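Local atomic coordinates of AAC3-I (Uncultured bacterium, PDB entry 5HMN), a protein that binds coenzyme A in a GNAT fold and probably acetylates aminoglycoside antibiotics with acetyl-coenzyme A as donor, which would confer antibiotic resistance. Residues 67-72 against 84-89; 100-105 against 134-139. All coordinates share one frame; numbering follows the deposited sequence.

Interaction 1: 67-72 against 84-89. With COA (coenzyme A), chain J.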
loop_
_atom_site.group_PDB
_atom_site.type_symbol
_atom_site.label_atom_id
_atom_site.label_comp_id
_atom_site.label_asym_id
_atom_site.label_seq_id
_atom_site.Cartn_x
_atom_site.Cartn_y
_atom_site.Cartn_z
ATOM N N GLY C 67 6.355 -20.136 7.508
ATOM C CA GLY C 67 5.705 -19.207 6.601
ATOM C C GLY C 67 5.305 -17.934 7.307
ATOM O O GLY C 67 5.394 -17.840 8.530
ATOM N N GLY C 68 4.836 -16.951 6.542
ATOM C CA GLY C 68 4.415 -15.705 7.138
ATOM C C GLY C 68 3.832 -14.696 6.170
ATOM O O GLY C 68 3.847 -14.887 4.951
ATOM N N LEU C 69 3.332 -13.602 6.734
ATOM C CA LEU C 69 2.626 -12.578 5.983
ATOM C C LEU C 69 2.898 -11.204 6.587
ATOM O O LEU C 69 2.873 -11.040 7.810
ATOM C CB LEU C 69 1.120 -12.883 5.978
ATOM C CG LEU C 69 0.123 -11.904 5.366
ATOM C CD1 LEU C 69 -1.047 -12.680 4.778
ATOM C CD2 LEU C 69 -0.374 -10.904 6.406
ATOM N N ALA C 70 3.176 -10.228 5.726
ATOM C CA ALA C 70 3.305 -8.834 6.144
ATOM C C ALA C 70 2.270 -7.984 5.413
ATOM O O ALA C 70 2.150 -8.061 4.189
ATOM C CB ALA C 70 4.707 -8.319 5.870
ATOM N N ALA C 71 1.523 -7.176 6.160
ATOM C CA ALA C 71 0.445 -6.392 5.566
ATOM C C ALA C 71 0.325 -5.007 6.197
ATOM O O ALA C 71 0.771 -4.784 7.323
ATOM C CB ALA C 71 -0.875 -7.137 5.686
ATOM N N TYR C 72 -0.292 -4.091 5.462
ATOM C CA TYR C 72 -0.490 -2.721 5.928
ATOM C C TYR C 72 -1.967 -2.366 5.878
ATOM O O TYR C 72 -2.622 -2.554 4.852
ATOM C CB TYR C 72 0.314 -1.736 5.075
ATOM C CG TYR C 72 1.820 -1.912 5.144
ATOM C CD1 TYR C 72 2.474 -2.803 4.308
ATOM C CD2 TYR C 72 2.586 -1.168 6.037
ATOM C CE1 TYR C 72 3.853 -2.964 4.367
ATOM C CE2 TYR C 72 3.960 -1.320 6.101
ATOM C CZ TYR C 72 4.586 -2.220 5.266
ATOM O OH TYR C 72 5.955 -2.373 5.326
ATOM N N ILE C 84 -6.829 -3.630 3.818
ATOM C CA ILE C 84 -5.557 -4.228 4.207
ATOM C C ILE C 84 -4.785 -4.648 2.962
ATOM O O ILE C 84 -5.279 -5.408 2.128
ATOM C CB ILE C 84 -5.755 -5.434 5.141
ATOM C CG1 ILE C 84 -6.494 -5.009 6.410
ATOM C CG2 ILE C 84 -4.414 -6.065 5.498
ATOM C CD1 ILE C 84 -6.741 -6.146 7.371
ATOM N N TYR C 85 -3.577 -4.118 2.831
ATOM C CA TYR C 85 -2.715 -4.450 1.708
ATOM C C TYR C 85 -1.691 -5.513 2.101
ATOM O O TYR C 85 -0.799 -5.260 2.906
ATOM C CB TYR C 85 -2.015 -3.187 1.199
ATOM C CG TYR C 85 -1.019 -3.417 0.086
ATOM C CD1 TYR C 85 -1.334 -4.214 -1.005
ATOM C CD2 TYR C 85 0.227 -2.812 0.115
ATOM C CE1 TYR C 85 -0.427 -4.415 -2.028
ATOM C CE2 TYR C 85 1.139 -3.007 -0.902
ATOM C CZ TYR C 85 0.808 -3.810 -1.972
ATOM O OH TYR C 85 1.714 -4.008 -2.994
ATOM N N ILE C 86 -1.828 -6.705 1.534
ATOM C CA ILE C 86 -0.810 -7.734 1.692
ATOM C C ILE C 86 0.428 -7.359 0.884
ATOM O O ILE C 86 0.385 -7.301 -0.348
ATOM C CB ILE C 86 -1.317 -9.115 1.242
ATOM C CG1 ILE C 86 -2.525 -9.535 2.083
ATOM C CG2 ILE C 86 -0.208 -10.145 1.351
ATOM C CD1 ILE C 86 -3.065 -10.921 1.744
ATOM N N TYR C 87 1.529 -7.086 1.575
ATOM C CA TYR C 87 2.758 -6.749 0.881
ATOM C C TYR C 87 3.529 -8.005 0.494
ATOM O O TYR C 87 3.809 -8.212 -0.681
ATOM C CB TYR C 87 3.645 -5.834 1.727
ATOM C CG TYR C 87 4.753 -5.200 0.911
ATOM C CD1 TYR C 87 4.583 -3.952 0.321
ATOM C CD2 TYR C 87 5.957 -5.865 0.700
ATOM C CE1 TYR C 87 5.593 -3.379 -0.440
ATOM C CE2 TYR C 87 6.966 -5.302 -0.054
ATOM C CZ TYR C 87 6.783 -4.062 -0.623
ATOM O OH TYR C 87 7.794 -3.508 -1.380
ATOM N N ASP C 88 3.878 -8.826 1.484
ATOM C CA ASP C 88 4.629 -10.060 1.256
ATOM C C ASP C 88 3.912 -11.257 1.884
ATOM O O ASP C 88 3.370 -11.158 2.981
ATOM C CB ASP C 88 6.050 -9.964 1.837
ATOM C CG ASP C 88 7.018 -9.179 0.951
ATOM O OD1 ASP C 88 6.864 -9.164 -0.275
ATOM O OD2 ASP C 88 7.972 -8.579 1.482
ATOM N N LEU C 89 3.928 -12.383 1.180
ATOM C CA LEU C 89 3.333 -13.623 1.666
ATOM C C LEU C 89 4.162 -14.796 1.165
ATOM O O LEU C 89 4.388 -14.934 -0.037
ATOM C CB LEU C 89 1.880 -13.757 1.198
ATOM C CG LEU C 89 1.178 -15.089 1.481
ATOM C CD1 LEU C 89 1.047 -15.328 2.972
ATOM C CD2 LEU C 89 -0.190 -15.124 0.815
HETATM N N1A COA J . -0.058 -24.829 -8.180
HETATM C C2A COA J . -1.404 -24.779 -8.363
HETATM N N3A COA J . -2.257 -24.369 -7.415
HETATM C C4A COA J . -1.743 -23.984 -6.240
HETATM C C5A COA J . -0.422 -24.033 -6.026
HETATM C C6A COA J . 0.428 -24.465 -7.003
HETATM N N6A COA J . 1.835 -24.612 -7.084
HETATM N N7A COA J . -0.198 -23.614 -4.794
HETATM C C8A COA J . -1.378 -23.326 -4.226
HETATM N N9A COA J . -2.326 -23.556 -5.131
HETATM C C1B COA J . -3.677 -23.383 -4.982
HETATM C C2B COA J . -4.327 -24.510 -4.829
HETATM O O2B COA J . -5.692 -24.311 -5.258
HETATM C C3B COA J . -4.377 -24.725 -3.329
HETATM O O3B COA J . -5.369 -25.482 -2.927
HETATM P P3B COA J . -5.333 -27.048 -3.030
HETATM O O7A COA J . -6.474 -27.534 -2.253
HETATM O O8A COA J . -5.508 -27.434 -4.422
HETATM O O9A COA J . -4.067 -27.668 -2.555
HETATM C C4B COA J . -4.561 -23.229 -2.858
HETATM O O4B COA J . -3.944 -22.467 -3.685
HETATM C C5B COA J . -3.958 -23.034 -1.451
HETATM O O5B COA J . -2.667 -23.560 -1.325
HETATM P P1A COA J . -1.864 -23.309 -0.027
HETATM O O1A COA J . -1.346 -24.570 0.403
HETATM O O2A COA J . -2.718 -22.756 0.968
HETATM O O3A COA J . -0.660 -22.472 -0.428
HETATM P P2A COA J . 0.765 -22.575 0.141
HETATM O O4A COA J . 0.716 -22.734 1.537
HETATM O O5A COA J . 1.436 -23.641 -0.493
HETATM O O6A COA J . 1.582 -21.348 -0.324
HETATM C CBP COA J . 2.482 -19.672 -1.713
HETATM C CCP COA J . 1.359 -20.704 -1.505
HETATM C CDP COA J . 2.523 -18.696 -0.554
HETATM C CEP COA J . 2.211 -18.855 -2.990
HETATM C CAP COA J . 3.774 -20.428 -1.838
HETATM O OAP COA J . 3.754 -21.073 -3.037
HETATM C C9P COA J . 4.978 -19.536 -1.824
HETATM O O9P COA J . 5.458 -19.179 -0.821
HETATM N N8P COA J . 5.597 -19.133 -3.025
HETATM C C7P COA J . 6.749 -18.333 -3.063
HETATM C C6P COA J . 6.548 -16.823 -2.841
HETATM C C5P COA J . 5.313 -16.160 -3.494
HETATM O O5P COA J . 4.993 -16.381 -4.639
HETATM N N4P COA J . 4.576 -15.246 -2.672
HETATM C C3P COA J . 3.411 -14.534 -3.079
HETATM C C2P COA J . 3.501 -13.027 -2.724
HETATM S S1P COA J . 1.919 -12.250 -3.015
#
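Gly-68 meets Leu-89 at the end of the pairing nearer the cofactor, where Leu-89 CA makes a CA-H...O contact with Gly-68 O at 3.6 Å. On the next residue, Leu-69, CG stands anti to the backbone N (chi1 175°), which carries CD1 over to the partner strand. There the Leu-69 and Ile-86 side chains cross at about a right angle, CD1 to CD1 4.0 Å, and Leu-108 of helix 100-115 covers both. Ala-70 is where the regular ladder breaks. Its N-H runs almost straight to Asp-88 O (2.9 Å), while its carbonyl O is gripped twice, by Tyr-87 N at 2.9 Å and by Asp-88 N at a longer 3.3 Å. Two residues thus face one, a classic beta bulge that shifts the register by one. Back on the Leu-69 face, Ala-71 sets its CB against Ile-84 CG2. Tyr-72 and Tyr-85 restore the paired bonds, Tyr-85 N reaching Tyr-72 O at 2.7 Å. The ring of Tyr-72 runs alongside the Tyr-87 side chain, whose CB meets it at the edge, in plane, 3.9 Å from CE1. Both hydroxyls continue into the second subunit, Tyr-72 to Lys-75 O and Tyr-87 to Glu-83 of that subunit. Beyond the bulge, Leu-89 O accepts a hydrogen bond from N4P of coenzyme A at 2.7 Å. This bulged antiparallel hairpin, whose second strand offers backbone groups to the pantetheine arm, is characteristic of the GNAT acetyltransferase fold.

Interaction 2: 100-105 against 134-139. With COA (coenzyme A), chain J.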
loop_
_atom_site.group_PDB
_atom_site.type_symbol
_atom_site.label_atom_id
_atom_site.label_comp_id
_atom_site.label_asym_id
_atom_site.label_seq_id
_atom_site.Cartn_x
_atom_site.Cartn_y
_atom_site.Cartn_z
ATOM N N ILE C 100 -1.194 -23.747 4.406
ATOM C CA ILE C 100 -0.586 -22.766 5.308
ATOM C C ILE C 100 -0.857 -21.329 4.850
ATOM O O ILE C 100 -1.261 -20.483 5.647
ATOM C CB ILE C 100 0.933 -22.987 5.431
ATOM C CG1 ILE C 100 1.218 -24.329 6.117
ATOM C CG2 ILE C 100 1.582 -21.844 6.204
ATOM C CD1 ILE C 100 2.697 -24.651 6.255
ATOM N N ALA C 101 -0.636 -21.051 3.569
ATOM C CA ALA C 101 -0.924 -19.721 3.030
ATOM C C ALA C 101 -2.398 -19.359 3.180
ATOM O O ALA C 101 -2.741 -18.218 3.483
ATOM C CB ALA C 101 -0.512 -19.636 1.567
ATOM N N THR C 102 -3.271 -20.334 2.959
ATOM C CA THR C 102 -4.702 -20.121 3.128
ATOM C C THR C 102 -5.027 -19.785 4.582
ATOM O O THR C 102 -5.837 -18.895 4.858
ATOM C CB THR C 102 -5.509 -21.362 2.690
ATOM O OG1 THR C 102 -5.208 -21.673 1.323
ATOM C CG2 THR C 102 -7.001 -21.111 2.830
ATOM N N ALA C 103 -4.377 -20.488 5.502
ATOM C CA ALA C 103 -4.578 -20.269 6.932
ATOM C C ALA C 103 -4.114 -18.879 7.348
ATOM O O ALA C 103 -4.733 -18.234 8.194
ATOM C CB ALA C 103 -3.852 -21.337 7.741
ATOM N N LEU C 104 -3.020 -18.417 6.752
ATOM C CA LEU C 104 -2.515 -17.078 7.028
ATOM C C LEU C 104 -3.516 -16.004 6.591
ATOM O O LEU C 104 -3.758 -15.035 7.305
ATOM C CB LEU C 104 -1.175 -16.861 6.322
ATOM C CG LEU C 104 0.025 -17.579 6.942
ATOM C CD1 LEU C 104 1.204 -17.564 5.986
ATOM C CD2 LEU C 104 0.398 -16.915 8.257
ATOM N N ILE C 105 -4.095 -16.187 5.414
ATOM C CA ILE C 105 -5.042 -15.216 4.875
ATOM C C ILE C 105 -6.353 -15.267 5.649
ATOM O O ILE C 105 -6.985 -14.239 5.892
ATOM C CB ILE C 105 -5.283 -15.456 3.374
ATOM C CG1 ILE C 105 -3.972 -15.255 2.607
ATOM C CG2 ILE C 105 -6.355 -14.513 2.830
ATOM C CD1 ILE C 105 -4.062 -15.522 1.130
ATOM N N ILE C 134 -0.954 -17.017 -7.930
ATOM C CA ILE C 134 -2.107 -16.592 -8.717
ATOM C C ILE C 134 -3.271 -17.569 -8.567
ATOM O O ILE C 134 -4.423 -17.153 -8.468
ATOM C CB ILE C 134 -1.747 -16.444 -10.206
ATOM C CG1 ILE C 134 -0.596 -15.452 -10.372
ATOM C CG2 ILE C 134 -2.955 -15.989 -11.012
ATOM C CD1 ILE C 134 -0.210 -15.208 -11.809
ATOM N N ALA C 135 -2.968 -18.864 -8.540
ATOM C CA ALA C 135 -3.995 -19.875 -8.300
ATOM C C ALA C 135 -4.576 -19.701 -6.901
ATOM O O ALA C 135 -5.771 -19.901 -6.683
ATOM C CB ALA C 135 -3.431 -21.273 -8.474
ATOM N N LEU C 136 -3.713 -19.327 -5.961
ATOM C CA LEU C 136 -4.119 -19.054 -4.589
ATOM C C LEU C 136 -5.017 -17.827 -4.505
ATOM O O LEU C 136 -6.039 -17.837 -3.831
ATOM C CB LEU C 136 -2.888 -18.851 -3.698
ATOM C CG LEU C 136 -3.141 -18.412 -2.255
ATOM C CD1 LEU C 136 -3.601 -19.579 -1.402
ATOM C CD2 LEU C 136 -1.895 -17.767 -1.659
ATOM N N TYR C 137 -4.622 -16.755 -5.176
ATOM C CA TYR C 137 -5.369 -15.512 -5.091
ATOM C C TYR C 137 -6.672 -15.564 -5.893
ATOM O O TYR C 137 -7.650 -14.908 -5.535
ATOM C CB TYR C 137 -4.500 -14.347 -5.563
ATOM C CG TYR C 137 -3.334 -14.065 -4.642
ATOM C CD1 TYR C 137 -3.429 -14.310 -3.278
ATOM C CD2 TYR C 137 -2.140 -13.565 -5.136
ATOM C CE1 TYR C 137 -2.365 -14.057 -2.430
ATOM C CE2 TYR C 137 -1.071 -13.307 -4.297
ATOM C CZ TYR C 137 -1.189 -13.556 -2.946
ATOM O OH TYR C 137 -0.126 -13.301 -2.110
ATOM N N SER C 138 -6.685 -16.346 -6.969
ATOM C CA SER C 138 -7.869 -16.431 -7.831
ATOM C C SER C 138 -9.031 -17.132 -7.129
ATOM O O SER C 138 -10.199 -16.858 -7.416
ATOM C CB SER C 138 -7.537 -17.158 -9.136
ATOM O OG SER C 138 -6.533 -16.470 -9.859
ATOM N N LYS C 139 -8.703 -18.032 -6.208
ATOM C CA LYS C 139 -9.710 -18.766 -5.453
ATOM C C LYS C 139 -10.336 -17.904 -4.354
ATOM O O LYS C 139 -11.488 -18.112 -3.974
ATOM C CB LYS C 139 -9.100 -20.031 -4.837
ATOM C CG LYS C 139 -8.200 -19.749 -3.642
ATOM C CD LYS C 139 -7.379 -20.942 -3.190
ATOM C CE LYS C 139 -7.130 -20.864 -1.686
ATOM N NZ LYS C 139 -7.316 -22.177 -1.005
HETATM N N1A COA J . -0.058 -24.829 -8.180
HETATM C C2A COA J . -1.404 -24.779 -8.363
HETATM N N3A COA J . -2.257 -24.369 -7.415
HETATM C C4A COA J . -1.743 -23.984 -6.240
HETATM C C5A COA J . -0.422 -24.033 -6.026
HETATM C C6A COA J . 0.428 -24.465 -7.003
HETATM N N6A COA J . 1.835 -24.612 -7.084
HETATM N N7A COA J . -0.198 -23.614 -4.794
HETATM C C8A COA J . -1.378 -23.326 -4.226
HETATM N N9A COA J . -2.326 -23.556 -5.131
HETATM C C1B COA J . -3.677 -23.383 -4.982
HETATM C C2B COA J . -4.327 -24.510 -4.829
HETATM O O2B COA J . -5.692 -24.311 -5.258
HETATM C C3B COA J . -4.377 -24.725 -3.329
HETATM O O3B COA J . -5.369 -25.482 -2.927
HETATM P P3B COA J . -5.333 -27.048 -3.030
HETATM O O7A COA J . -6.474 -27.534 -2.253
HETATM O O8A COA J . -5.508 -27.434 -4.422
HETATM O O9A COA J . -4.067 -27.668 -2.555
HETATM C C4B COA J . -4.561 -23.229 -2.858
HETATM O O4B COA J . -3.944 -22.467 -3.685
HETATM C C5B COA J . -3.958 -23.034 -1.451
HETATM O O5B COA J . -2.667 -23.560 -1.325
HETATM P P1A COA J . -1.864 -23.309 -0.027
HETATM O O1A COA J . -1.346 -24.570 0.403
HETATM O O2A COA J . -2.718 -22.756 0.968
HETATM O O3A COA J . -0.660 -22.472 -0.428
HETATM P P2A COA J . 0.765 -22.575 0.141
HETATM O O4A COA J . 0.716 -22.734 1.537
HETATM O O5A COA J . 1.436 -23.641 -0.493
HETATM O O6A COA J . 1.582 -21.348 -0.324
HETATM C CBP COA J . 2.482 -19.672 -1.713
HETATM C CCP COA J . 1.359 -20.704 -1.505
HETATM C CDP COA J . 2.523 -18.696 -0.554
HETATM C CEP COA J . 2.211 -18.855 -2.990
HETATM C CAP COA J . 3.774 -20.428 -1.838
HETATM O OAP COA J . 3.754 -21.073 -3.037
HETATM C C9P COA J . 4.978 -19.536 -1.824
HETATM O O9P COA J . 5.458 -19.179 -0.821
HETATM N N8P COA J . 5.597 -19.133 -3.025
HETATM C C7P COA J . 6.749 -18.333 -3.063
HETATM C C6P COA J . 6.548 -16.823 -2.841
HETATM C C5P COA J . 5.313 -16.160 -3.494
HETATM O O5P COA J . 4.993 -16.381 -4.639
HETATM N N4P COA J . 4.576 -15.246 -2.672
HETATM C C3P COA J . 3.411 -14.534 -3.079
HETATM C C2P COA J . 3.501 -13.027 -2.724
HETATM S S1P COA J . 1.919 -12.250 -3.015
#
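Thr-102 OG1 is held between the cofactor and the opposing helix: it donates to the pyrophosphate oxygen O2A of coenzyme A at 2.7 Å and accepts from Lys-139 NZ at 3.2 Å. With OG1 anti to the carbonyl carbon and beside the backbone N (chi1 -58°), hydroxyl and amide can address the same oxygen, and Thr-102 N does bind O2A at 3.2 Å. The neighbouring amide, Ala-101 N, points to O4A on the other phosphate at 3.0 Å, an almost straight bond. Arg-97 and Gly-99 add further backbone N-H groups to coenzyme A, so the pyrophosphate sits at the N-terminal end of helix 100-115, which with the preceding loop forms the pyrophosphate-binding site of the GNAT fold; the helix dipole would be expected to favour its negative charge. Lys-139 comes from helix 131-140, its chain bent at the last torsion (chi4 137°) to bring NZ to the threonine, and its positive charge probably helps offset that of the phosphates. Beneath this polar layer Leu-136 reaches across between the helices. Its CD1 leans on C5B of the cofactor, whereas CD2 packs 4.0 Å from Ala-101 CB and meets Ile-105 CD1 tip to tip. The same isoleucine methyl lies at the edge of the Tyr-137 ring, 4.2 Å from CE1, while the sulfur S1P of coenzyme A lies at another part of the edge, in the ring plane.

In the fold
Interaction 1 and interaction 2 follow in series along the chain, their centres about 12 Å apart. The hairpin of strands 64-75 and 82-91 lies in the core of the mixed sheet, the centre of its contact about 2 Å from the centre of the chain; helix 100-115 comes directly after its second strand and packs against that sheet, and helix 131-140 arrives later, after strand 119-124. Gly-68, by its N against Leu-104 CD1, and Leu-89, in the conformer given, connect the two contacts. Coenzyme A spans them, with the pantetheine arm beside the strand end and the pyrophosphate at the helix start. Both contacts also reach the second subunit, so cofactor site and dimer interface share one framework.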